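Local coordinates for protein putative beta-glucosidase (Bifidobacterium adolescentis, PDB 5WAB) that hydrolyses beta-glucosidic bonds as a glycoside hydrolase of family 3, and may also release terminal arabinopyranosyl units from ginsenosides, at residues A191-I196 and W223-I228; T397-D402 and A438-N443. All coordinates share one frame; numbering follows the deposited sequence.

Interaction 1 (A191-I196 and W223-I228)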
ATOM      1  N   ALA A 191     -14.052  -6.497  -3.636  1.00 32.58           N
ATOM      2  CA  ALA A 191     -14.060  -6.494  -5.078  1.00 37.41           C
ATOM      3  C   ALA A 191     -13.799  -7.945  -5.454  1.00 42.21           C
ATOM      4  O   ALA A 191     -14.018  -8.842  -4.640  1.00 53.16           O
ATOM      5  CB  ALA A 191     -13.018  -5.512  -5.626  1.00 36.46           C
ATOM      6  N   GLN A 192     -13.289  -8.185  -6.625  1.00 35.02           N
ATOM      7  CA  GLN A 192     -13.025  -9.558  -7.020  1.00 28.13           C
ATOM      8  C   GLN A 192     -12.022  -9.433  -8.144  1.00 25.25           C
ATOM      9  O   GLN A 192     -12.408  -9.370  -9.320  1.00 26.31           O
ATOM     10  CB  GLN A 192     -14.289 -10.307  -7.462  1.00 26.67           C
ATOM     11  CG  GLN A 192     -15.094 -10.979  -6.336  1.00 25.41           C
ATOM     12  CD  GLN A 192     -14.486 -12.307  -5.864  1.00 23.86           C
ATOM     13  OE1 GLN A 192     -13.623 -12.888  -6.531  1.00 23.50           O
ATOM     14  NE2 GLN A 192     -14.939 -12.788  -4.707  1.00 22.51           N
ATOM     15  N   PRO A 193     -10.735  -9.360  -7.823  1.00 20.78           N
ATOM     16  CA  PRO A 193      -9.749  -9.103  -8.871  1.00 19.63           C
ATOM     17  C   PRO A 193      -9.763 -10.238  -9.877  1.00 18.41           C
ATOM     18  O   PRO A 193      -9.766 -11.416  -9.513  1.00 19.23           O
ATOM     19  CB  PRO A 193      -8.423  -9.029  -8.104  1.00 18.94           C
ATOM     20  CG  PRO A 193      -8.800  -8.924  -6.653  1.00 18.10           C
ATOM     21  CD  PRO A 193     -10.109  -9.620  -6.519  1.00 18.43           C
ATOM     22  N   TRP A 194      -9.792  -9.877 -11.154  1.00 17.98           N
ATOM     23  CA  TRP A 194      -9.862 -10.914 -12.167  1.00 19.33           C
ATOM     24  C   TRP A 194      -8.576 -11.732 -12.226  1.00 19.40           C
ATOM     25  O   TRP A 194      -8.580 -12.827 -12.797  1.00 21.24           O
ATOM     26  CB  TRP A 194     -10.215 -10.279 -13.523  1.00 18.15           C
ATOM     27  CG  TRP A 194     -11.562  -9.576 -13.495  1.00 17.32           C
ATOM     28  CD1 TRP A 194     -12.512  -9.664 -12.512  1.00 16.67           C
ATOM     29  CD2 TRP A 194     -12.105  -8.689 -14.488  1.00 19.44           C
ATOM     30  NE1 TRP A 194     -13.603  -8.888 -12.826  1.00 17.09           N
ATOM     31  CE2 TRP A 194     -13.381  -8.281 -14.034  1.00 18.96           C
ATOM     32  CE3 TRP A 194     -11.639  -8.203 -15.714  1.00 17.21           C
ATOM     33  CZ2 TRP A 194     -14.192  -7.411 -14.766  1.00 17.72           C
ATOM     34  CZ3 TRP A 194     -12.444  -7.347 -16.438  1.00 17.92           C
ATOM     35  CH2 TRP A 194     -13.705  -6.955 -15.960  1.00 18.06           C
ATOM     36  N   THR A 195      -7.505 -11.247 -11.604  1.00 19.31           N
ATOM     37  CA  THR A 195      -6.200 -11.889 -11.650  1.00 20.48           C
ATOM     38  C   THR A 195      -5.475 -11.608 -10.335  1.00 19.58           C
ATOM     39  O   THR A 195      -5.637 -10.536  -9.742  1.00 19.06           O
ATOM     40  CB  THR A 195      -5.400 -11.381 -12.861  1.00 23.21           C
ATOM     41  OG1 THR A 195      -5.980 -11.904 -14.064  1.00 25.55           O
ATOM     42  CG2 THR A 195      -3.954 -11.812 -12.793  1.00 26.32           C
ATOM     43  N   ILE A 196      -4.722 -12.598  -9.861  1.00 17.27           N
ATOM     44  CA  ILE A 196      -3.849 -12.455  -8.703  1.00 14.44           C
ATOM     45  C   ILE A 196      -2.467 -12.949  -9.103  1.00 15.75           C
ATOM     46  O   ILE A 196      -2.345 -13.938  -9.830  1.00 14.81           O
ATOM     47  CB  ILE A 196      -4.385 -13.244  -7.491  1.00 14.91           C
ATOM     48  CG1 ILE A 196      -5.621 -12.553  -6.914  1.00 14.69           C
ATOM     49  CG2 ILE A 196      -3.305 -13.411  -6.418  1.00 15.21           C
ATOM     50  CD1 ILE A 196      -6.146 -13.207  -5.669  1.00 12.63           C
ATOM     51  N   TRP A 223     -12.091 -17.981   1.081  1.00 22.43           N
ATOM     52  CA  TRP A 223     -12.420 -16.596   0.759  1.00 20.73           C
ATOM     53  C   TRP A 223     -13.370 -16.446  -0.428  1.00 20.64           C
ATOM     54  O   TRP A 223     -13.963 -15.374  -0.594  1.00 21.28           O
ATOM     55  CB  TRP A 223     -11.145 -15.798   0.467  1.00 19.59           C
ATOM     56  CG  TRP A 223     -10.193 -15.661   1.621  1.00 18.17           C
ATOM     57  CD1 TRP A 223     -10.403 -16.041   2.915  1.00 18.95           C
ATOM     58  CD2 TRP A 223      -8.877 -15.090   1.579  1.00 16.90           C
ATOM     59  NE1 TRP A 223      -9.300 -15.739   3.683  1.00 19.15           N
ATOM     60  CE2 TRP A 223      -8.351 -15.155   2.885  1.00 17.88           C
ATOM     61  CE3 TRP A 223      -8.095 -14.527   0.565  1.00 16.14           C
ATOM     62  CZ2 TRP A 223      -7.071 -14.685   3.199  1.00 16.19           C
ATOM     63  CZ3 TRP A 223      -6.824 -14.059   0.882  1.00 16.25           C
ATOM     64  CH2 TRP A 223      -6.326 -14.145   2.186  1.00 13.94           C
ATOM     65  N   GLY A 224     -13.527 -17.474  -1.261  1.00 18.45           N
ATOM     66  CA  GLY A 224     -14.386 -17.352  -2.425  1.00 17.88           C
ATOM     67  C   GLY A 224     -13.805 -16.575  -3.588  1.00 17.94           C
ATOM     68  O   GLY A 224     -14.549 -15.911  -4.313  1.00 16.24           O
ATOM     69  N   TYR A 225     -12.491 -16.633  -3.785  1.00 18.98           N
ATOM     70  CA  TYR A 225     -11.878 -15.968  -4.927  1.00 19.80           C
ATOM     71  C   TYR A 225     -12.337 -16.632  -6.220  1.00 20.91           C
ATOM     72  O   TYR A 225     -12.230 -17.852  -6.380  1.00 20.53           O
ATOM     73  CB  TYR A 225     -10.357 -16.018  -4.814  1.00 19.35           C
ATOM     74  CG  TYR A 225      -9.629 -15.418  -5.996  1.00 20.39           C
ATOM     75  CD1 TYR A 225      -9.815 -14.088  -6.350  1.00 20.54           C
ATOM     76  CD2 TYR A 225      -8.747 -16.178  -6.749  1.00 20.63           C
ATOM     77  CE1 TYR A 225      -9.154 -13.541  -7.425  1.00 20.44           C
ATOM     78  CE2 TYR A 225      -8.075 -15.636  -7.819  1.00 20.71           C
ATOM     79  CZ  TYR A 225      -8.284 -14.319  -8.155  1.00 20.96           C
ATOM     80  OH  TYR A 225      -7.616 -13.779  -9.226  1.00 21.37           O
ATOM     81  N   GLU A 226     -12.848 -15.827  -7.146  1.00 21.11           N
ATOM     82  CA  GLU A 226     -13.418 -16.343  -8.380  1.00 23.25           C
ATOM     83  C   GLU A 226     -12.487 -16.204  -9.577  1.00 21.11           C
ATOM     84  O   GLU A 226     -12.814 -16.694 -10.663  1.00 22.50           O
ATOM     85  CB  GLU A 226     -14.733 -15.617  -8.676  1.00 25.93           C
ATOM     86  CG  GLU A 226     -15.783 -15.756  -7.592  1.00 29.91           C
ATOM     87  CD  GLU A 226     -17.005 -14.895  -7.860  1.00 33.61           C
ATOM     88  OE1 GLU A 226     -16.897 -13.919  -8.638  1.00 33.55           O
ATOM     89  OE2 GLU A 226     -18.076 -15.193  -7.290  1.00 36.65           O
ATOM     90  N   GLY A 227     -11.334 -15.573  -9.402  1.00 17.29           N
ATOM     91  CA  GLY A 227     -10.472 -15.207 -10.500  1.00 16.59           C
ATOM     92  C   GLY A 227      -9.343 -16.178 -10.744  1.00 15.18           C
ATOM     93  O   GLY A 227      -9.389 -17.342 -10.341  1.00 15.40           O
ATOM     94  N   ILE A 228      -8.294 -15.665 -11.372  1.00 20.94           N
ATOM     95  CA  ILE A 228      -7.146 -16.440 -11.824  1.00 20.83           C
ATOM     96  C   ILE A 228      -5.933 -16.096 -10.973  1.00 20.24           C
ATOM     97  O   ILE A 228      -5.820 -14.986 -10.439  1.00 19.37           O
ATOM     98  CB  ILE A 228      -6.890 -16.109 -13.312  1.00 23.20           C
ATOM     99  CG1 ILE A 228      -7.976 -16.725 -14.178  1.00 25.85           C
ATOM    100  CG2 ILE A 228      -5.497 -16.497 -13.763  1.00 25.52           C
ATOM    101  CD1 ILE A 228      -8.426 -18.050 -13.671  1.00 28.73           C
TER
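Two neighbouring parallel strands of the TIM-barrel-type N-terminal domain of this GH3 enzyme, 195-198 and 228-230, begin side by side here, together with the loops that lead into them from helices 182-190 and 212-222. Thr195 pairs with Ile228 in a parallel bridge: Ile228 N donates to Trp194 O, reaching it from above the carbonyl plane, and Ile196 N donates to Ile228 O at 2.7 Å, lying in the carbonyl plane. Strand 149-155 continues the sheet beyond Thr195.

Before the strands start, Gln192 does the bridging. Its chain bends at chi2 (-79°), so that the amide meets the backbone of the other loop with both ends: Gln192 OE1 accepts Glu226 N on a lone pair at 3.1 Å, while Gln192 NE2 donates a hydrogen bond to Gly224 O at 3.2 Å. These two bonds fix the rotation of the amide.

Between the two sets of bonds lies the buried ring of Tyr225, whose CG is anti to its backbone N (chi1 177°). Ile196 CD1 sits over one face, 3.5 Å from the ring centroid in a CH-pi contact, and Gly227 N lies over the opposite face. Pro193 O meets the edge at CE1. The phenol ends in a very short bond, Tyr225 OH to Ile228 O at 2.5 Å, so that this carbonyl accepts both the hydroxyl and Ile196 N.

Interaction 2 (T397-D402 and A438-N443)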
ATOM      1  N   THR A 397      22.484  32.132  -1.684  1.00 56.65           N
ATOM      2  CA  THR A 397      21.043  32.124  -1.824  1.00 54.88           C
ATOM      3  C   THR A 397      20.464  31.820  -0.442  1.00 55.66           C
ATOM      4  O   THR A 397      21.167  31.329   0.442  1.00 57.30           O
ATOM      5  CB  THR A 397      20.622  31.089  -2.871  1.00 52.32           C
ATOM      6  OG1 THR A 397      21.336  31.334  -4.088  1.00 52.65           O
ATOM      7  CG2 THR A 397      19.156  31.206  -3.185  1.00 51.94           C
ATOM      8  N   ALA A 398      19.192  32.159  -0.233  1.00 55.31           N
ATOM      9  CA  ALA A 398      18.527  31.964   1.059  1.00 55.33           C
ATOM     10  C   ALA A 398      19.054  32.951   2.091  1.00 57.96           C
ATOM     11  O   ALA A 398      18.322  33.348   3.003  1.00 58.62           O
ATOM     12  CB  ALA A 398      18.671  30.524   1.569  1.00 53.38           C
ATOM     13  N   LYS A 399      20.318  33.355   1.966  1.00 60.13           N
ATOM     14  CA  LYS A 399      20.787  34.455   2.792  1.00 64.27           C
ATOM     15  C   LYS A 399      20.056  35.722   2.385  1.00 67.25           C
ATOM     16  O   LYS A 399      19.801  36.596   3.220  1.00 68.91           O
ATOM     17  CB  LYS A 399      22.301  34.621   2.649  1.00 64.63           C
ATOM     18  CG  LYS A 399      22.906  35.693   3.534  1.00 68.16           C
ATOM     19  CD  LYS A 399      24.423  35.728   3.402  1.00 69.84           C
ATOM     20  CE  LYS A 399      25.033  36.774   4.321  1.00 73.99           C
ATOM     21  NZ  LYS A 399      26.522  36.741   4.285  1.00 75.95           N
ATOM     22  N   ASN A 400      19.682  35.800   1.112  1.00 68.15           N
ATOM     23  CA  ASN A 400      18.862  36.864   0.565  1.00 70.89           C
ATOM     24  C   ASN A 400      17.487  36.289   0.233  1.00 67.65           C
ATOM     25  O   ASN A 400      17.146  36.086  -0.935  1.00 67.54           O
ATOM     26  CB  ASN A 400      19.534  37.444  -0.687  1.00 74.72           C
ATOM     27  CG  ASN A 400      21.025  37.689  -0.495  1.00 78.96           C
ATOM     28  OD1 ASN A 400      21.464  38.163   0.556  1.00 81.34           O
ATOM     29  ND2 ASN A 400      21.811  37.343  -1.510  1.00 78.70           N
ATOM     30  N   ALA A 401      16.695  36.006   1.268  1.00 65.45           N
ATOM     31  CA  ALA A 401      15.387  35.415   1.001  1.00 62.40           C
ATOM     32  C   ALA A 401      14.525  35.409   2.255  1.00 62.48           C
ATOM     33  O   ALA A 401      15.023  35.260   3.376  1.00 61.82           O
ATOM     34  CB  ALA A 401      15.515  33.982   0.468  1.00 58.84           C
ATOM     35  N   ASP A 402      13.214  35.541   2.035  1.00 63.78           N
ATOM     36  CA  ASP A 402      12.259  35.427   3.130  1.00 65.46           C
ATOM     37  C   ASP A 402      12.159  33.985   3.605  1.00 61.77           C
ATOM     38  O   ASP A 402      12.286  33.701   4.802  1.00 62.47           O
ATOM     39  CB  ASP A 402      10.883  35.929   2.684  1.00 67.56           C
ATOM     40  CG  ASP A 402      10.859  37.420   2.413  1.00 72.59           C
ATOM     41  OD1 ASP A 402      11.645  38.164   3.042  1.00 76.82           O
ATOM     42  OD2 ASP A 402      10.039  37.845   1.573  1.00 73.79           O
ATOM     43  N   ALA A 438      21.079  26.619   7.476  1.00 46.27           N
ATOM     44  CA  ALA A 438      20.401  27.029   8.702  1.00 47.55           C
ATOM     45  C   ALA A 438      21.203  28.046   9.499  1.00 50.91           C
ATOM     46  O   ALA A 438      20.620  28.803  10.285  1.00 51.91           O
ATOM     47  CB  ALA A 438      20.099  25.811   9.575  1.00 47.07           C
ATOM     48  N   ALA A 439      22.524  28.085   9.313  1.00 52.90           N
ATOM     49  CA  ALA A 439      23.345  29.059  10.018  1.00 56.08           C
ATOM     50  C   ALA A 439      23.100  30.477   9.526  1.00 57.74           C
ATOM     51  O   ALA A 439      23.370  31.431  10.263  1.00 60.46           O
ATOM     52  CB  ALA A 439      24.827  28.711   9.874  1.00 57.03           C
ATOM     53  N   GLU A 440      22.608  30.638   8.294  1.00 56.15           N
ATOM     54  CA  GLU A 440      22.350  31.959   7.746  1.00 58.01           C
ATOM     55  C   GLU A 440      20.873  32.279   7.577  1.00 57.87           C
ATOM     56  O   GLU A 440      20.534  33.452   7.394  1.00 59.94           O
ATOM     57  CB  GLU A 440      23.048  32.121   6.388  1.00 57.57           C
ATOM     58  CG  GLU A 440      23.777  33.448   6.241  1.00 59.87           C
ATOM     59  CD  GLU A 440      24.942  33.576   7.204  1.00 61.09           C
ATOM     60  OE1 GLU A 440      25.779  32.651   7.254  1.00 59.54           O
ATOM     61  OE2 GLU A 440      25.017  34.600   7.919  1.00 63.90           O
ATOM     62  N   ASN A 441      19.994  31.282   7.630  1.00 56.77           N
ATOM     63  CA  ASN A 441      18.561  31.529   7.483  1.00 57.19           C
ATOM     64  C   ASN A 441      17.812  30.394   8.159  1.00 56.07           C
ATOM     65  O   ASN A 441      17.900  29.244   7.719  1.00 52.92           O
ATOM     66  CB  ASN A 441      18.176  31.639   6.005  1.00 55.44           C
ATOM     67  CG  ASN A 441      16.804  32.258   5.798  1.00 55.38           C
ATOM     68  OD1 ASN A 441      15.930  32.163   6.656  1.00 55.52           O
ATOM     69  ND2 ASN A 441      16.614  32.902   4.654  1.00 55.56           N
ATOM     70  N   LYS A 442      17.059  30.715   9.206  1.00 58.90           N
ATOM     71  CA  LYS A 442      16.346  29.710   9.976  1.00 58.31           C
ATOM     72  C   LYS A 442      14.968  29.397   9.409  1.00 55.02           C
ATOM     73  O   LYS A 442      14.374  28.383   9.791  1.00 53.60           O
ATOM     74  CB  LYS A 442      16.222  30.162  11.436  1.00 63.10           C
ATOM     75  CG  LYS A 442      17.385  31.038  11.902  1.00 68.10           C
ATOM     76  CD  LYS A 442      17.607  30.959  13.407  1.00 71.05           C
ATOM     77  CE  LYS A 442      18.466  29.754  13.774  1.00 70.39           C
ATOM     78  NZ  LYS A 442      19.845  29.857  13.213  1.00 71.21           N
ATOM     79  N   ASN A 443      14.456  30.229   8.502  1.00 54.07           N
ATOM     80  CA  ASN A 443      13.131  30.030   7.916  1.00 51.57           C
ATOM     81  C   ASN A 443      13.272  29.048   6.760  1.00 47.78           C
ATOM     82  O   ASN A 443      13.276  29.414   5.581  1.00 47.48           O
ATOM     83  CB  ASN A 443      12.536  31.353   7.459  1.00 52.90           C
ATOM     84  CG  ASN A 443      12.165  32.247   8.615  1.00 56.29           C
ATOM     85  OD1 ASN A 443      11.675  31.776   9.641  1.00 56.82           O
ATOM     86  ND2 ASN A 443      12.409  33.543   8.465  1.00 59.21           N
TER
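The carboxamide of Asn441 forms the tight centre of this contact, where segment 397-402, at the end of helix 388-399, meets the loop after helix 428-438. Asn441 is buried, and its CG stands anti to the backbone N (chi1 -164°), which carries ND2 between two carbonyls of 397-402. Asn441 ND2 donates to Ala398 O over a modelled 2.4 Å, very short, in an almost straight bond (167° at the hydrogen) that lies in both the amide and the carbonyl planes. The second bond, from Asn441 ND2 to Ala401 O at 3.1 Å, is more bent and comes from above that carbonyl's plane. The other end of the amide turns back on its own loop: Asn441 OD1 accepts Asn443 N at 3.1 Å, forming an Asx turn. Three bonds thus fix the rotation of the carboxamide and which way round it sits. An alanine here would probably loosen the hold of the loop on 397-402, since it has no amide to make the bonds to Ala398 O and Ala401 O or the Asx turn.

Toward solvent the contact is looser. The extended Lys399 chain runs beside Glu440, pointing the same way, with their CG atoms 3.6 Å apart; Lys399 NZ and Glu440 OE2 are 4.5 Å apart, too far for a salt bridge. At the other exposed end, Asn443 CB merely touches Asp402 O at 3.6 Å, while the Asp402 carboxylate bonds to Lys333 N. Both segments lead directly into adjacent parallel strands, 403-409 and 444-449, an arrangement typical of the helix-to-strand connections of an alpha/beta sandwich such as the GH3 C-terminal domain.

Along the chain the two contacts follow one another, both segments of interaction 1 preceding those of interaction 2, and the two lie on opposite sides of its centre, with their own centres about 55 Å apart and their nearest atoms about 45 Å apart. They share no sheet: 191-196 and 223-228 enter the parallel strands of the N-terminal, TIM-barrel-type domain, whereas 397-402 and 438-443 enter strands 403-409 and 444-449 in the mixed sheet of the C-terminal domain. Both nevertheless occupy comparable places, where two helix-to-strand connections run next to each other before parallel strands. Each therefore belongs to the internal build of its own domain, and neither links the two domains directly.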